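Local coordinates for cupin 2, conserved barrel domain protein (Novosphingobium aromaticivorans DSM 12444, PDB 3ES1) that is of unknown function but has a cupin-like beta-barrel fold and packs as a two-fold symmetric pair in the crystal, at the interface of chains A and B. Coordinates in Å, arbitrary orientation; residue numbers count along the deposited sequence, not the author numbering. Chains: chain A/B, Cupin 2, conserved barrel domain protein.

The interface of chains A and B. Residues chain A 100, 102, 153-154; chain B 53, 58-60.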
# COMPACT_ATOMS: atom_id res chain seq x y z
N ILE A 100 -3.19 -2.89 11.02
CA ILE A 100 -3.48 -1.59 10.41
C ILE A 100 -3.40 -1.82 8.92
O ILE A 100 -2.52 -2.51 8.44
CB ILE A 100 -2.52 -0.44 10.90
CG1 ILE A 100 -3.02 0.95 10.47
CG2 ILE A 100 -1.02 -0.63 10.47
CD1 ILE A 100 -2.18 2.13 11.07
N TYR A 102 -3.72 -0.05 4.95
CA TYR A 102 -3.77 1.08 4.04
C TYR A 102 -4.54 0.61 2.81
O TYR A 102 -4.14 -0.32 2.12
CB TYR A 102 -2.36 1.56 3.64
CG TYR A 102 -1.47 1.88 4.77
CD1 TYR A 102 -1.95 2.60 5.90
CD2 TYR A 102 -0.11 1.47 4.77
CE1 TYR A 102 -1.09 2.90 6.97
CE2 TYR A 102 0.74 1.78 5.86
CZ TYR A 102 0.25 2.53 6.94
OH TYR A 102 1.09 2.82 8.01
N GLU A 153 0.41 -6.33 10.42
CA GLU A 153 0.28 -6.85 11.77
C GLU A 153 0.24 -5.75 12.85
O GLU A 153 1.04 -4.82 12.82
CB GLU A 153 1.44 -7.84 12.03
CG GLU A 153 1.42 -8.45 13.40
CD GLU A 153 2.61 -9.36 13.69
OE1 GLU A 153 3.38 -9.72 12.75
OE2 GLU A 153 2.77 -9.70 14.89
N ALA A 154 -0.75 -5.85 13.74
CA ALA A 154 -0.77 -5.09 15.00
C ALA A 154 -1.48 -5.94 16.05
O ALA A 154 -2.32 -6.79 15.72
CB ALA A 154 -1.44 -3.70 14.86
N THR B 53 3.67 4.56 10.91
CA THR B 53 3.61 3.89 12.23
C THR B 53 5.03 3.87 12.79
O THR B 53 6.00 3.70 12.03
CB THR B 53 3.01 2.46 12.09
OG1 THR B 53 3.90 1.62 11.36
CG2 THR B 53 1.68 2.52 11.39
N ALA B 58 2.48 -2.60 14.20
CA ALA B 58 1.95 -1.27 14.47
C ALA B 58 1.18 -1.30 15.79
O ALA B 58 1.16 -2.31 16.51
CB ALA B 58 1.07 -0.79 13.34
N ASP B 59 0.55 -0.17 16.09
CA ASP B 59 -0.15 0.02 17.38
C ASP B 59 -1.44 0.75 17.18
O ASP B 59 -1.46 1.96 16.96
CB ASP B 59 0.71 0.84 18.35
CG ASP B 59 0.14 0.91 19.75
OD1 ASP B 59 -0.98 0.45 19.99
OD2 ASP B 59 0.80 1.51 20.61
N ASN B 60 -2.55 0.01 17.23
CA ASN B 60 -3.82 0.68 17.04
C ASN B 60 -4.33 1.32 18.32
O ASN B 60 -5.47 1.82 18.37
CB ASN B 60 -4.87 -0.24 16.41
CG ASN B 60 -4.58 -0.47 14.97
OD1 ASN B 60 -4.20 0.46 14.24
ND2 ASN B 60 -4.70 -1.69 14.54
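A:Ile100, on strand 99-107, pushes both branches of its side chain into chain B, in a mainly apolar patch between two cupin subunits. Its CG2 methyl lies 3.6 Å from the CB of B:Ala58. The longer branch runs anti to the backbone N (chi1 -169°) and stays extended, which carries CD1 tip to tip toward B:Thr53, 3.9 Å from its CG2 methyl. B:Asn60 crosses the same isoleucine obliquely, the carboxamide OD1 3.9 Å from A:Ile100 CB. On the other arm of that carboxamide, the amide ND2 of B:Asn60 is 3.8 Å from the CB of A:Ala154. The isoleucine thus meets B:Thr53, B:Ala58 and B:Asn60 together, and an alanine here would probably leave the methyls of B:Thr53 and B:Ala58 without their apolar partners and open a gap between the strand and the facing loop. Beside this cluster, the backbone N-H of B:Ala58 donates a hydrogen bond to the carbonyl O of A:Glu153 (3.0 Å, 163° at H). The bond ties the loop after strand 45-53 of chain B to the end of strand 145-153 of chain A. Next along chain A, the methyl CB of A:Ala154 packs against the carbonyl O of B:Ala58. The two-fold repeats all of this with the chains exchanged, although the crystal pair may not be the biological assembly. At the far side of the patch, the phenolic OH of A:Tyr102 sits 3.4 Å from B:Thr53 CG2, the same methyl that faces A:Ile100 CD1.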